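Local coordinates for phytochromobilin synthase (PDB 6KME), which probably reduces biliverdin IX alpha to phytochromobilin with electrons from ferredoxin, the step that supplies the chromophore of plant phytochromes, at residues E77-R82 against P106-P111; H38-E43 against S196-Y201; L153-S158 against W304-E309. The protein carries 1 engineered substitution. All blocks are in the same frame, centred on the assembly; numbering follows the deposited sequence. Where two conformers were deposited one is given.

Contact 1 of 3, residues E77-R82 against P106-P111; sequences EAHKIR and PEFDLP
Two connections of the central antiparallel sheet meet here: the turn that joins strand 69-77 to strand 81-91, and the loop that carries the chain from strand 96-104 to strand 112-119. The turn brings Lys80 over the ring of Phe108, and the contact is in essence a CH-pi interaction. Lys80 CG sits above the middle of one face, 3.6 Å from the centroid of the Phe108 ring and 13° off its normal. The rest of the aliphatic chain spreads over the same face: Lys80 CB lies 3.9 Å from Phe108 CD2, and further across that face Lys80 CE lies 3.9 Å from Phe108 CE1. The fully extended chain beyond CG is what lets several methylenes cover the ring while the ammonium group travels past it. There Lys80 NZ is bound by the carbonyl oxygens of Met209 and Ser212, so the charge is held beyond the aromatic surface. His79 adds a lighter touch at the end of the ring, its CD2 4.2 Å from Phe108 CZ, with His79 CG anti to the backbone N (chi1 -179°) and the side chain crossing that of Phe108 at about a right angle. Within the turn, Ala78 N donates to Ile81 O over 3.1 Å. Lys105 NZ, from just after strand 96-104, bonds to His79 O. Helix 188-211 packs on Ile81 and Leu110 through Trp205, Leu208 and Met209, whereas helix 218-238 meets Pro106 through Cys225 and Glu107 through Ile221.

Contact 2 of 3, residues H38-E43 against S196-Y201; sequences HFALEE and SAFKDY
Phe39 and Lys199 meet with the ring of one lying under the aliphatic chain of the other. Lys199 CG stands almost squarely over the face, 3.5 Å from the centroid of the Phe39 ring and 10° off its normal, a CH-pi contact. Its neighbours in the chain follow the same face, with Lys199 CB 3.6 Å from Phe39 CZ and Lys199 CE 4.1 Å from Phe39 CD1, so the extended lysine runs across the ring from its outer end back toward the Phe39 backbone. On the opposite face lies Glu43 CG, one helical turn further on, 3.4 Å above the ring plane and offset toward the rim; Phe39 is thus sandwiched between methylenes of its own helix and of the other. Phe198 is used differently. With CG anti to its backbone N (chi1 178°), the end of its ring comes up to helix 34-47 edge first: Phe198 CE1 comes 4.1 Å from Ala40 CB, near the plane of the ring, and 4.4 Å from Phe39 CD2. The two helical segments run nearly parallel, at 18°, with their axes 10.7 Å apart, side by side against the central antiparallel sheet, consistent with the alpha/beta/alpha sandwich of ferredoxin-dependent bilin reductases. Glu43 OE1 adds a polar tie to Gln203 NE2, further along helix 188-211. On the sheet side, Phe198 packs on Ala115 and Phe117 of strand 112-119, while Ser196, Ala197, Asp200 and Tyr201 of helix 188-211 pack against helix 151-160.

Contact 3 of 3, residues L153-S158 against W304-E309; sequences LGLKYS and WNARGE
Leu155 of helix 151-160 alone carries its side of the contact, against Ala306 and Arg307 of a turn whose polar groups largely bind one another. The leucine divides its two methyls between these neighbouring residues. Leu155 CD1 rests 4.0 Å from Ala306 CB, whereas Leu155 CD2 lies 4.0 Å from Arg307 NH1, near the plane of the guanidinium and at its edge. The arginine chain, bent at chi2 (-26°) and chi3, folds back over the turn, where NH1 also makes a weak bond to Ala306 O. Arg307 was modelled in two conformers, so this second touch describes one of them. Asn305 organises the turn, a type I beta turn ending at Gly308, which takes up a positive phi of 82°. Asn305 OD1 accepts from Arg307 N at 2.9 Å, forming an Asx turn, and from Glu309 N at 3.0 Å, the two donors approaching from opposite faces of the amide plane. Asn305 ND2 in turn bonds to Glu309 OE1 over 3.2 Å, which, with the two bonds to OD1, helps to fix the rotation of the amide. Next to the turn in the chain, Trp304 is buried against Leu172, Phe175, Pro177 and Val179, and on another side of helix 151-160 Leu153 and Tyr157 pack against helix 188-211.

From the N terminus the chain first passes through helix 34-47, whose partner in contact 2 lies some 150 residues later, in helix 188-211. Contact 1 opens and closes entirely within that span, tying two connections of the central sheet together. Contact 3 opens at 153-158, before contact 2 closes, and is completed only near the C terminus, joining helix 151-160 to the loop after strand 297-298; these two therefore cross, whereas contacts 1 and 3 follow in series. The crossing pair also meets in space: Asp200 OD2 of helix 188-211 lies 2.6 Å from Tyr157 OH of helix 151-160, probably a hydrogen bond. Contact 1 stands apart, about 8 Å from contact 2 at the nearest atoms.

Contact 1 of 3, residues E77-R82 against P106-P111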
loop_
_atom_site.group_PDB
_atom_site.type_symbol
_atom_site.label_atom_id
_atom_site.label_comp_id
_atom_site.label_asym_id
_atom_site.label_seq_id
_atom_site.Cartn_x
_atom_site.Cartn_y
_atom_site.Cartn_z
ATOM N N GLU A 77 -8.086 -10.446 -10.266
ATOM C CA GLU A 77 -8.158 -11.292 -9.088
ATOM C C GLU A 77 -7.539 -12.640 -9.422
ATOM O O GLU A 77 -7.176 -12.913 -10.574
ATOM C CB GLU A 77 -9.599 -11.442 -8.569
ATOM C CG GLU A 77 -10.648 -11.791 -9.602
ATOM C CD GLU A 77 -12.056 -11.660 -9.038
ATOM O OE1 GLU A 77 -12.570 -10.520 -8.936
ATOM O OE2 GLU A 77 -12.634 -12.700 -8.662
ATOM N N ALA A 78 -7.387 -13.467 -8.385
ATOM C CA ALA A 78 -6.818 -14.808 -8.511
ATOM C C ALA A 78 -7.368 -15.643 -7.363
ATOM O O ALA A 78 -8.113 -15.139 -6.515
ATOM C CB ALA A 78 -5.283 -14.765 -8.517
ATOM N N HIS A 79 -6.993 -16.926 -7.325
ATOM C CA HIS A 79 -7.600 -17.817 -6.338
ATOM C C HIS A 79 -7.397 -17.313 -4.911
ATOM O O HIS A 79 -8.310 -17.405 -4.081
ATOM C CB HIS A 79 -7.056 -19.237 -6.454
ATOM C CG HIS A 79 -7.685 -20.178 -5.476
ATOM N ND1 HIS A 79 -8.959 -20.682 -5.641
ATOM C CD2 HIS A 79 -7.235 -20.673 -4.297
ATOM C CE1 HIS A 79 -9.260 -21.462 -4.618
ATOM N NE2 HIS A 79 -8.228 -21.481 -3.793
ATOM N N LYS A 80 -6.205 -16.812 -4.596
ATOM C CA LYS A 80 -5.925 -16.308 -3.252
ATOM C C LYS A 80 -5.979 -14.789 -3.147
ATOM O O LYS A 80 -5.872 -14.263 -2.033
ATOM C CB LYS A 80 -4.547 -16.797 -2.775
ATOM C CG LYS A 80 -4.419 -18.335 -2.772
ATOM C CD LYS A 80 -3.017 -18.780 -2.367
ATOM C CE LYS A 80 -2.857 -20.313 -2.471
ATOM N NZ LYS A 80 -1.455 -20.670 -2.095
ATOM N N ILE A 81 -6.148 -14.077 -4.260
ATOM C CA ILE A 81 -6.057 -12.618 -4.300
ATOM C C ILE A 81 -7.458 -12.069 -4.526
ATOM O O ILE A 81 -8.058 -12.282 -5.588
ATOM C CB ILE A 81 -5.092 -12.146 -5.390
ATOM C CG1 ILE A 81 -3.717 -12.784 -5.167
ATOM C CG2 ILE A 81 -4.983 -10.608 -5.409
ATOM C CD1 ILE A 81 -2.768 -12.580 -6.312
ATOM N N ARG A 82 -7.991 -11.372 -3.518
ATOM C CA ARG A 82 -9.270 -10.688 -3.687
ATOM C C ARG A 82 -9.186 -9.607 -4.764
ATOM O O ARG A 82 -10.104 -9.457 -5.583
ATOM C CB ARG A 82 -9.717 -10.085 -2.348
ATOM C CG ARG A 82 -11.116 -9.478 -2.357
ATOM C CD ARG A 82 -11.492 -8.889 -1.016
ATOM N NE ARG A 82 -10.662 -7.723 -0.661
ATOM C CZ ARG A 82 -10.827 -6.498 -1.144
ATOM N NH1 ARG A 82 -11.794 -6.254 -2.020
ATOM N NH2 ARG A 82 -10.024 -5.507 -0.748
ATOM N N PRO A 106 -9.824 -13.078 2.541
ATOM C CA PRO A 106 -9.672 -13.208 4.001
ATOM C C PRO A 106 -9.277 -14.602 4.470
ATOM O O PRO A 106 -8.797 -14.742 5.598
ATOM C CB PRO A 106 -11.057 -12.811 4.532
ATOM C CG PRO A 106 -11.626 -11.937 3.460
ATOM C CD PRO A 106 -11.134 -12.517 2.169
ATOM N N GLU A 107 -9.463 -15.635 3.650
ATOM C CA GLU A 107 -9.005 -16.972 4.019
ATOM C C GLU A 107 -7.480 -17.093 4.027
ATOM O O GLU A 107 -6.947 -18.025 4.640
ATOM C CB GLU A 107 -9.603 -18.010 3.063
ATOM C CG GLU A 107 -11.109 -18.235 3.214
ATOM C CD GLU A 107 -11.961 -17.116 2.619
ATOM O OE1 GLU A 107 -11.434 -16.304 1.821
ATOM O OE2 GLU A 107 -13.165 -17.053 2.951
ATOM N N PHE A 108 -6.771 -16.192 3.360
ATOM C CA PHE A 108 -5.314 -16.250 3.242
ATOM C C PHE A 108 -4.720 -15.040 3.947
ATOM O O PHE A 108 -4.738 -13.927 3.409
ATOM C CB PHE A 108 -4.910 -16.300 1.775
ATOM C CG PHE A 108 -5.539 -17.443 1.029
ATOM C CD1 PHE A 108 -4.927 -18.688 0.995
ATOM C CD2 PHE A 108 -6.762 -17.286 0.401
ATOM C CE1 PHE A 108 -5.511 -19.745 0.321
ATOM C CE2 PHE A 108 -7.358 -18.340 -0.270
ATOM C CZ PHE A 108 -6.733 -19.575 -0.312
ATOM N N ASP A 109 -4.153 -15.262 5.137
ATOM C CA ASP A 109 -3.721 -14.143 5.981
ATOM C C ASP A 109 -2.411 -13.498 5.519
ATOM O O ASP A 109 -1.630 -13.004 6.344
ATOM C CB ASP A 109 -3.590 -14.614 7.434
ATOM C CG ASP A 109 -2.419 -15.562 7.647
ATOM O OD1 ASP A 109 -1.959 -16.192 6.669
ATOM O OD2 ASP A 109 -1.961 -15.672 8.805
ATOM N N LEU A 110 -2.191 -13.457 4.204
ATOM C CA LEU A 110 -0.981 -12.871 3.634
ATOM C C LEU A 110 -0.846 -11.389 3.976
ATOM O O LEU A 110 -1.845 -10.682 4.157
ATOM C CB LEU A 110 -0.985 -13.002 2.110
ATOM C CG LEU A 110 -0.689 -14.368 1.518
ATOM C CD1 LEU A 110 -1.435 -14.517 0.202
ATOM C CD2 LEU A 110 0.810 -14.497 1.327
ATOM N N PRO A 111 0.383 -10.882 4.009
ATOM C CA PRO A 111 0.573 -9.433 3.996
ATOM C C PRO A 111 -0.021 -8.824 2.732
ATOM O O PRO A 111 -0.174 -9.479 1.698
ATOM C CB PRO A 111 2.099 -9.267 4.034
ATOM C CG PRO A 111 2.608 -10.523 4.669
ATOM C CD PRO A 111 1.654 -11.612 4.205
#

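Contact 2 of 3, residues H38-E43 against S196-Y201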
loop_
_atom_site.group_PDB
_atom_site.type_symbol
_atom_site.label_atom_id
_atom_site.label_comp_id
_atom_site.label_asym_id
_atom_site.label_seq_id
_atom_site.Cartn_x
_atom_site.Cartn_y
_atom_site.Cartn_z
ATOM N N HIS A 38 3.764 -4.132 -15.743
ATOM C CA HIS A 38 3.943 -5.244 -16.675
ATOM C C HIS A 38 4.766 -6.355 -16.044
ATOM O O HIS A 38 4.431 -7.542 -16.170
ATOM C CB HIS A 38 4.611 -4.758 -17.960
ATOM C CG HIS A 38 4.738 -5.818 -19.012
ATOM N ND1 HIS A 38 5.879 -6.577 -19.174
ATOM C CD2 HIS A 38 3.867 -6.243 -19.959
ATOM C CE1 HIS A 38 5.707 -7.422 -20.175
ATOM N NE2 HIS A 38 4.495 -7.242 -20.668
ATOM N N PHE A 39 5.863 -5.986 -15.375
ATOM C CA PHE A 39 6.663 -6.976 -14.667
ATOM C C PHE A 39 5.804 -7.758 -13.682
ATOM O O PHE A 39 5.892 -8.985 -13.603
ATOM C CB PHE A 39 7.830 -6.314 -13.930
ATOM C CG PHE A 39 8.579 -7.261 -13.014
ATOM C CD1 PHE A 39 9.640 -8.005 -13.486
ATOM C CD2 PHE A 39 8.195 -7.422 -11.688
ATOM C CE1 PHE A 39 10.320 -8.889 -12.650
ATOM C CE2 PHE A 39 8.862 -8.301 -10.853
ATOM C CZ PHE A 39 9.930 -9.035 -11.332
ATOM N N ALA A 40 4.967 -7.054 -12.913
ATOM C CA ALA A 40 4.275 -7.709 -11.810
ATOM C C ALA A 40 3.189 -8.637 -12.319
ATOM O O ALA A 40 3.009 -9.743 -11.792
ATOM C CB ALA A 40 3.688 -6.665 -10.858
ATOM N N LEU A 41 2.464 -8.212 -13.352
ATOM C CA LEU A 41 1.423 -9.075 -13.903
ATOM C C LEU A 41 2.018 -10.329 -14.527
ATOM O O LEU A 41 1.485 -11.433 -14.341
ATOM C CB LEU A 41 0.586 -8.304 -14.923
ATOM C CG LEU A 41 -0.120 -7.043 -14.414
ATOM C CD1 LEU A 41 -0.992 -6.437 -15.513
ATOM C CD2 LEU A 41 -0.941 -7.307 -13.153
ATOM N N GLU A 42 3.123 -10.187 -15.270
ATOM C CA GLU A 42 3.785 -11.360 -15.849
ATOM C C GLU A 42 4.267 -12.324 -14.767
ATOM O O GLU A 42 4.070 -13.545 -14.878
ATOM C CB GLU A 42 4.963 -10.932 -16.729
ATOM C CG GLU A 42 4.584 -10.154 -17.967
ATOM C CD GLU A 42 4.731 -10.976 -19.224
ATOM O OE1 GLU A 42 4.424 -12.186 -19.180
ATOM O OE2 GLU A 42 5.165 -10.416 -20.252
ATOM N N GLU A 43 4.933 -11.799 -13.727
ATOM C CA GLU A 43 5.408 -12.662 -12.646
ATOM C C GLU A 43 4.247 -13.361 -11.948
ATOM O O GLU A 43 4.325 -14.562 -11.657
ATOM C CB GLU A 43 6.233 -11.863 -11.631
ATOM C CG GLU A 43 7.633 -11.489 -12.094
ATOM C CD GLU A 43 8.619 -12.657 -12.156
ATOM O OE1 GLU A 43 8.755 -13.429 -11.173
ATOM O OE2 GLU A 43 9.279 -12.793 -13.206
ATOM N N SER A 196 14.715 -2.283 -8.946
ATOM C CA SER A 196 15.205 -3.554 -8.411
ATOM C C SER A 196 14.503 -3.916 -7.107
ATOM O O SER A 196 14.202 -5.090 -6.861
ATOM C CB SER A 196 16.717 -3.488 -8.195
ATOM O OG SER A 196 17.406 -3.317 -9.422
ATOM N N ALA A 197 14.235 -2.915 -6.258
ATOM C CA ALA A 197 13.553 -3.143 -4.985
ATOM C C ALA A 197 12.113 -3.606 -5.198
ATOM O O ALA A 197 11.658 -4.550 -4.543
ATOM C CB ALA A 197 13.581 -1.867 -4.132
ATOM N N PHE A 198 11.369 -2.918 -6.071
ATOM C CA PHE A 198 10.001 -3.333 -6.379
ATOM C C PHE A 198 9.968 -4.792 -6.813
ATOM O O PHE A 198 9.134 -5.573 -6.339
ATOM C CB PHE A 198 9.399 -2.436 -7.470
ATOM C CG PHE A 198 8.003 -2.833 -7.892
ATOM C CD1 PHE A 198 7.804 -3.811 -8.860
ATOM C CD2 PHE A 198 6.890 -2.216 -7.324
ATOM C CE1 PHE A 198 6.517 -4.186 -9.255
ATOM C CE2 PHE A 198 5.601 -2.576 -7.705
ATOM C CZ PHE A 198 5.412 -3.564 -8.679
ATOM N N LYS A 199 10.873 -5.174 -7.715
ATOM C CA LYS A 199 10.868 -6.535 -8.251
ATOM C C LYS A 199 11.235 -7.561 -7.179
ATOM O O LYS A 199 10.572 -8.601 -7.046
ATOM C CB LYS A 199 11.822 -6.621 -9.443
ATOM C CG LYS A 199 11.378 -5.784 -10.640
ATOM C CD LYS A 199 12.432 -5.782 -11.727
ATOM C CE LYS A 199 12.103 -4.791 -12.827
ATOM N NZ LYS A 199 13.097 -4.904 -13.927
ATOM N N ASP A 200 12.285 -7.275 -6.397
ATOM C CA ASP A 200 12.682 -8.155 -5.299
ATOM C C ASP A 200 11.573 -8.312 -4.264
ATOM O O ASP A 200 11.300 -9.429 -3.801
ATOM C CB ASP A 200 13.946 -7.609 -4.634
ATOM C CG ASP A 200 15.200 -7.965 -5.404
ATOM O OD1 ASP A 200 15.082 -8.747 -6.373
ATOM O OD2 ASP A 200 16.295 -7.475 -5.048
ATOM N N TYR A 201 10.939 -7.202 -3.875
ATOM C CA TYR A 201 9.862 -7.244 -2.887
ATOM C C TYR A 201 8.635 -7.961 -3.445
ATOM O O TYR A 201 7.980 -8.735 -2.731
ATOM C CB TYR A 201 9.495 -5.817 -2.429
ATOM C CG TYR A 201 10.322 -5.302 -1.246
ATOM C CD1 TYR A 201 11.717 -5.323 -1.287
ATOM C CD2 TYR A 201 9.709 -4.805 -0.099
ATOM C CE1 TYR A 201 12.488 -4.864 -0.204
ATOM C CE2 TYR A 201 10.478 -4.334 0.998
ATOM C CZ TYR A 201 11.861 -4.379 0.932
ATOM O OH TYR A 201 12.628 -3.930 1.992
#

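Contact 3 of 3, residues L153-S158 against W304-E309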
loop_
_atom_site.group_PDB
_atom_site.type_symbol
_atom_site.label_atom_id
_atom_site.label_comp_id
_atom_site.label_asym_id
_atom_site.label_seq_id
_atom_site.Cartn_x
_atom_site.Cartn_y
_atom_site.Cartn_z
ATOM N N LEU A 153 16.479 -9.177 3.192
ATOM C CA LEU A 153 15.988 -8.385 2.067
ATOM C C LEU A 153 15.789 -6.924 2.474
ATOM O O LEU A 153 16.221 -6.006 1.770
ATOM C CB LEU A 153 14.684 -8.973 1.523
ATOM C CG LEU A 153 13.887 -8.123 0.516
ATOM C CD1 LEU A 153 14.648 -7.891 -0.787
ATOM C CD2 LEU A 153 12.522 -8.755 0.234
ATOM N N GLY A 154 15.130 -6.689 3.612
ATOM C CA GLY A 154 14.956 -5.325 4.077
ATOM C C GLY A 154 16.275 -4.631 4.350
ATOM O O GLY A 154 16.403 -3.422 4.117
ATOM N N LEU A 155 17.271 -5.378 4.840
ATOM C CA LEU A 155 18.574 -4.786 5.116
ATOM C C LEU A 155 19.276 -4.372 3.827
ATOM O O LEU A 155 19.955 -3.338 3.787
ATOM C CB LEU A 155 19.428 -5.770 5.918
ATOM C CG LEU A 155 20.601 -5.195 6.704
ATOM C CD1 LEU A 155 20.125 -4.122 7.665
ATOM C CD2 LEU A 155 21.318 -6.307 7.448
ATOM N N LYS A 156 19.113 -5.157 2.760
ATOM C CA LYS A 156 19.749 -4.841 1.480
ATOM C C LYS A 156 19.348 -3.458 0.984
ATOM O O LYS A 156 20.197 -2.669 0.555
ATOM C CB LYS A 156 19.380 -5.900 0.440
ATOM C CG LYS A 156 19.994 -5.688 -0.936
ATOM C CD LYS A 156 19.437 -6.704 -1.930
ATOM C CE LYS A 156 20.238 -6.740 -3.227
ATOM N NZ LYS A 156 19.584 -7.623 -4.240
ATOM N N TYR A 157 18.056 -3.140 1.031
ATOM C CA TYR A 157 17.594 -1.891 0.439
ATOM C C TYR A 157 17.539 -0.734 1.425
ATOM O O TYR A 157 17.599 0.426 0.999
ATOM C CB TYR A 157 16.232 -2.107 -0.217
ATOM C CG TYR A 157 16.392 -2.881 -1.497
ATOM C CD1 TYR A 157 16.894 -2.260 -2.630
ATOM C CD2 TYR A 157 16.099 -4.237 -1.562
ATOM C CE1 TYR A 157 17.074 -2.950 -3.798
ATOM C CE2 TYR A 157 16.272 -4.943 -2.734
ATOM C CZ TYR A 157 16.760 -4.288 -3.849
ATOM O OH TYR A 157 16.948 -4.963 -5.023
ATOM N N SER A 158 17.448 -1.015 2.727
ATOM C CA SER A 158 17.529 0.063 3.707
ATOM C C SER A 158 18.863 0.794 3.613
ATOM O O SER A 158 18.951 1.979 3.955
ATOM C CB SER A 158 17.321 -0.486 5.118
ATOM O OG SER A 158 18.521 -1.074 5.598
ATOM N N TRP A 304 13.280 0.301 13.342
ATOM C CA TRP A 304 13.663 -1.104 13.450
ATOM C C TRP A 304 15.170 -1.218 13.321
ATOM O O TRP A 304 15.771 -0.550 12.471
ATOM C CB TRP A 304 13.014 -1.965 12.358
ATOM C CG TRP A 304 11.539 -2.074 12.463
ATOM C CD1 TRP A 304 10.831 -2.985 13.198
ATOM C CD2 TRP A 304 10.577 -1.261 11.794
ATOM N NE1 TRP A 304 9.484 -2.779 13.033
ATOM C CE2 TRP A 304 9.301 -1.723 12.178
ATOM C CE3 TRP A 304 10.669 -0.183 10.911
ATOM C CZ2 TRP A 304 8.127 -1.141 11.711
ATOM C CZ3 TRP A 304 9.506 0.390 10.446
ATOM C CH2 TRP A 304 8.248 -0.091 10.847
ATOM N N ASN A 305 15.783 -2.076 14.141
ATOM C CA ASN A 305 17.220 -2.276 14.028
ATOM C C ASN A 305 17.529 -3.238 12.881
ATOM O O ASN A 305 16.639 -3.676 12.143
ATOM C CB ASN A 305 17.821 -2.729 15.362
ATOM C CG ASN A 305 17.422 -4.142 15.777
ATOM O OD1 ASN A 305 16.892 -4.934 14.997
ATOM N ND2 ASN A 305 17.715 -4.468 17.031
ATOM N N ALA A 306 18.819 -3.568 12.731
ATOM C CA ALA A 306 19.274 -4.386 11.608
ATOM C C ALA A 306 18.723 -5.802 11.644
ATOM O O ALA A 306 18.749 -6.487 10.614
ATOM C CB ALA A 306 20.800 -4.438 11.569
ATOM N N ARG A 307 18.254 -6.271 12.798
ATOM C CA ARG A 307 17.646 -7.590 12.894
ATOM C C ARG A 307 16.123 -7.538 12.803
ATOM O O ARG A 307 15.466 -8.572 12.963
ATOM C CB ARG A 307 18.081 -8.289 14.187
ATOM C CG ARG A 307 19.591 -8.574 14.297
ATOM C CD ARG A 307 20.277 -8.716 12.926
ATOM N NE ARG A 307 19.924 -9.942 12.210
ATOM C CZ ARG A 307 19.809 -10.027 10.886
ATOM N NH1 ARG A 307 20.000 -8.952 10.128
ATOM N NH2 ARG A 307 19.487 -11.184 10.316
ATOM N N GLY A 308 15.552 -6.366 12.529
ATOM C CA GLY A 308 14.119 -6.231 12.377
ATOM C C GLY A 308 13.346 -6.098 13.666
ATOM O O GLY A 308 12.119 -6.260 13.654
ATOM N N GLU A 309 14.022 -5.819 14.778
ATOM C CA GLU A 309 13.367 -5.605 16.063
ATOM C C GLU A 309 12.975 -4.141 16.218
ATOM O O GLU A 309 13.774 -3.245 15.933
ATOM C CB GLU A 309 14.293 -6.034 17.200
ATOM C CG GLU A 309 14.619 -7.521 17.174
ATOM C CD GLU A 309 15.844 -7.876 17.999
ATOM O OE1 GLU A 309 16.491 -6.956 18.551
ATOM O OE2 GLU A 309 16.160 -9.081 18.089
#